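Local coordinates for A-type flavoprotein (Giardia intestinalis, PDB 2Q9U) that probably transfers electrons through its FMN to a mu-oxo-diiron centre, as a flavodiiron oxidoreductase that scavenges oxygen in this parasite, at residues P316-M322 and N354-I360. Coordinates in Å, arbitrary orientation, origin at the centre of the assembly. Residues are numbered along the deposited sequence.
Sequences PTLNNTM and NRAVPDI. With FMN (flavin mononucleotide), chain F.
Met322 lays its side chain along the first turn of helix 356-367: its CB sits 4.1 Å from Ala356 CB, and in a p, t, p conformation (chi1 67°, chi3 81°) its CE reaches 3.7 Å from Asp359 CB and 3.8 Å from Ile360 CG1. This is the flavodoxin-like domain, where loops following neighbouring parallel strands, 310-314 and 344-350, meet beside FMN. The backbones come closest at Met322 CA and Ala356 CA, 4.0 Å apart. Loop 316-322 folds back through a type I' turn from Leu318 to Thr321, closed by Leu318 N to Thr321 O (2.9 Å) and Thr321 N to Leu318 O (3.1 Å), with Asn319 and Asn320 at positive phi. At the turn, Asn320 N donates to FMN O4 at 2.8 Å; Thr317 O accepts from the ribityl O2' at 2.9 Å. The Thr317 side chain faces the other way: in the m rotamer, OG1 accepts from both Arg355 N, the N-cap residue, and Ala356 N, each at 3.0 Å, tying the FMN-binding loop to the helix start. Arg355 CB lies 3.1 Å from Asn320 O, and Arg355 NH1 donates to a water (2.7 Å) that donates to Asn320 OD1 (3.2 Å). Just after the turn, Met322 O is hydrogen-bonded to ND2 of Asn331 of the second subunit. One helix turn on from Arg355, Thr321 OG1 donates to Asp359 OD2 at 2.8 Å, and a water bridges that same OD2 (2.5 Å) to Asn320 O (2.7 Å).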
loop_
_atom_site.group_PDB
_atom_site.type_symbol
_atom_site.label_atom_id
_atom_site.label_comp_id
_atom_site.label_asym_id
_atom_site.label_seq_id
_atom_site.Cartn_x
_atom_site.Cartn_y
_atom_site.Cartn_z
ATOM N N PRO A 316 15.399 -0.748 17.314
ATOM C CA PRO A 316 15.649 0.261 18.350
ATOM C C PRO A 316 14.604 0.210 19.443
ATOM O O PRO A 316 13.520 -0.387 19.270
ATOM C CB PRO A 316 15.568 1.598 17.572
ATOM C CG PRO A 316 14.701 1.316 16.405
ATOM C CD PRO A 316 15.058 -0.137 16.019
ATOM N N THR A 317 14.932 0.802 20.593
ATOM C CA THR A 317 13.955 0.955 21.657
ATOM C C THR A 317 12.972 2.063 21.263
ATOM O O THR A 317 13.364 3.196 20.947
ATOM C CB THR A 317 14.626 1.228 23.031
ATOM O OG1 THR A 317 15.383 0.068 23.429
ATOM C CG2 THR A 317 13.567 1.491 24.110
ATOM N N LEU A 318 11.694 1.701 21.236
ATOM C CA LEU A 318 10.630 2.660 21.006
ATOM C C LEU A 318 9.689 2.577 22.199
ATOM O O LEU A 318 9.085 1.514 22.433
ATOM C CB LEU A 318 9.886 2.324 19.707
ATOM C CG LEU A 318 8.697 3.228 19.305
ATOM C CD1 LEU A 318 9.110 4.710 19.152
ATOM C CD2 LEU A 318 8.047 2.706 18.000
ATOM N N ASN A 319 9.600 3.672 22.960
ATOM C CA ASN A 319 8.699 3.777 24.116
ATOM C C ASN A 319 8.862 2.588 25.044
ATOM O O ASN A 319 7.880 1.915 25.375
ATOM C CB ASN A 319 7.234 3.910 23.662
ATOM C CG ASN A 319 7.028 5.072 22.684
ATOM O OD1 ASN A 319 7.642 6.120 22.832
ATOM N ND2 ASN A 319 6.188 4.866 21.679
ATOM N N ASN A 320 10.119 2.327 25.426
ATOM C CA ASN A 320 10.476 1.319 26.434
ATOM C C ASN A 320 10.275 -0.125 26.006
ATOM O O ASN A 320 10.270 -1.023 26.846
ATOM C CB ASN A 320 9.740 1.579 27.755
ATOM C CG ASN A 320 10.065 2.944 28.344
ATOM O OD1 ASN A 320 11.234 3.277 28.531
ATOM N ND2 ASN A 320 9.023 3.745 28.623
ATOM N N THR A 321 10.117 -0.356 24.708
ATOM C CA THR A 321 10.028 -1.723 24.208
ATOM C C THR A 321 10.557 -1.829 22.778
ATOM O O THR A 321 11.224 -0.911 22.300
ATOM C CB THR A 321 8.586 -2.301 24.394
ATOM O OG1 THR A 321 8.578 -3.683 24.031
ATOM C CG2 THR A 321 7.525 -1.507 23.593
ATOM N N MET A 322 10.305 -2.956 22.115
ATOM C CA MET A 322 10.693 -3.113 20.704
ATOM C C MET A 322 9.643 -2.456 19.809
ATOM O O MET A 322 8.529 -2.190 20.244
ATOM C CB MET A 322 10.824 -4.600 20.328
ATOM C CG MET A 322 9.466 -5.331 20.361
ATOM S SD MET A 322 9.580 -7.084 19.955
ATOM C CE MET A 322 10.124 -7.790 21.544
ATOM N N ASN A 354 17.991 0.887 27.469
ATOM C CA ASN A 354 17.991 -0.296 26.603
ATOM C C ASN A 354 16.854 -1.263 26.940
ATOM O O ASN A 354 16.920 -1.985 27.940
ATOM C CB ASN A 354 19.360 -0.987 26.679
ATOM C CG ASN A 354 19.401 -2.321 25.929
ATOM O OD1 ASN A 354 18.869 -2.438 24.821
ATOM N ND2 ASN A 354 20.026 -3.330 26.541
ATOM N N ARG A 355 15.805 -1.272 26.126
ATOM C CA ARG A 355 14.647 -2.144 26.408
ATOM C C ARG A 355 14.271 -3.114 25.290
ATOM O O ARG A 355 13.800 -4.219 25.566
ATOM C CB ARG A 355 13.404 -1.332 26.830
ATOM C CG ARG A 355 13.616 -0.498 28.131
ATOM C CD ARG A 355 13.701 -1.404 29.407
ATOM N NE ARG A 355 12.432 -2.082 29.653
ATOM C CZ ARG A 355 11.365 -1.545 30.255
ATOM N NH1 ARG A 355 11.384 -0.297 30.725
ATOM N NH2 ARG A 355 10.264 -2.273 30.386
ATOM N N ALA A 356 14.483 -2.706 24.043
ATOM C CA ALA A 356 14.068 -3.538 22.899
ATOM C C ALA A 356 14.839 -4.865 22.868
ATOM O O ALA A 356 14.246 -5.931 22.727
ATOM C CB ALA A 356 14.252 -2.780 21.599
ATOM N N VAL A 357 16.156 -4.793 23.022
ATOM C CA VAL A 357 16.997 -5.986 22.917
ATOM C C VAL A 357 16.703 -7.028 24.027
ATOM O O VAL A 357 16.484 -8.191 23.708
ATOM C CB VAL A 357 18.481 -5.628 22.789
ATOM C CG1 VAL A 357 19.377 -6.891 22.884
ATOM C CG2 VAL A 357 18.707 -4.888 21.449
ATOM N N PRO A 358 16.674 -6.610 25.322
ATOM C CA PRO A 358 16.158 -7.514 26.355
ATOM C C PRO A 358 14.796 -8.123 26.054
ATOM O O PRO A 358 14.610 -9.323 26.309
ATOM C CB PRO A 358 16.087 -6.597 27.608
ATOM C CG PRO A 358 17.257 -5.667 27.380
ATOM C CD PRO A 358 17.132 -5.334 25.916
ATOM N N ASP A 359 13.850 -7.318 25.543
ATOM C CA ASP A 359 12.521 -7.822 25.199
ATOM C C ASP A 359 12.592 -8.807 24.024
ATOM O O ASP A 359 11.918 -9.826 24.049
ATOM C CB ASP A 359 11.534 -6.701 24.843
ATOM C CG ASP A 359 11.048 -5.928 26.066
ATOM O OD1 ASP A 359 11.368 -6.324 27.209
ATOM O OD2 ASP A 359 10.336 -4.926 25.871
ATOM N N ILE A 360 13.428 -8.521 23.029
ATOM C CA ILE A 360 13.599 -9.457 21.907
ATOM C C ILE A 360 14.233 -10.784 22.383
ATOM O O ILE A 360 13.764 -11.869 22.043
ATOM C CB ILE A 360 14.444 -8.852 20.800
ATOM C CG1 ILE A 360 13.676 -7.712 20.109
ATOM C CG2 ILE A 360 14.802 -9.931 19.798
ATOM C CD1 ILE A 360 14.581 -6.864 19.164
HETATM N N1 FMN F . 15.198 5.347 23.350
HETATM C C2 FMN F . 15.076 4.725 24.557
HETATM O O2 FMN F . 16.095 4.330 25.148
HETATM N N3 FMN F . 13.828 4.570 25.128
HETATM C C4 FMN F . 12.680 4.996 24.480
HETATM O O4 FMN F . 11.596 4.702 24.981
HETATM C C4A FMN F . 12.796 5.627 23.228
HETATM N N5 FMN F . 11.689 6.111 22.538
HETATM C C5A FMN F . 11.872 6.739 21.310
HETATM C C6 FMN F . 10.769 7.228 20.603
HETATM C C7 FMN F . 10.931 7.860 19.357
HETATM C C7M FMN F . 9.736 8.543 18.745
HETATM C C8 FMN F . 12.205 8.016 18.812
HETATM C C8M FMN F . 12.414 8.589 17.432
HETATM C C9 FMN F . 13.307 7.533 19.517
HETATM C C9A FMN F . 13.152 6.895 20.761
HETATM N N10 FMN F . 14.257 6.405 21.455
HETATM C C10 FMN F . 14.080 5.804 22.683
HETATM C "C1'" FMN F . 15.652 6.541 20.922
HETATM C "C2'" FMN F . 15.951 5.538 19.810
HETATM O "O2'" FMN F . 15.988 4.194 20.286
HETATM C "C3'" FMN F . 17.252 6.020 19.165
HETATM O "O3'" FMN F . 16.933 7.163 18.386
HETATM C "C4'" FMN F . 17.934 5.007 18.270
HETATM O "O4'" FMN F . 19.237 5.473 17.944
HETATM C "C5'" FMN F . 17.168 4.791 16.971
HETATM O "O5'" FMN F . 17.727 3.685 16.284
HETATM P P FMN F . 17.626 3.644 14.696
HETATM O O1P FMN F . 17.937 2.210 14.303
HETATM O O2P FMN F . 16.226 4.037 14.324
HETATM O O3P FMN F . 18.613 4.602 14.050
HETATM O O HOH W 1 17.546 -1.768 22.844
HETATM O O HOH W 2 9.318 -3.445 27.570
HETATM O O HOH W 3 13.029 1.840 30.689
#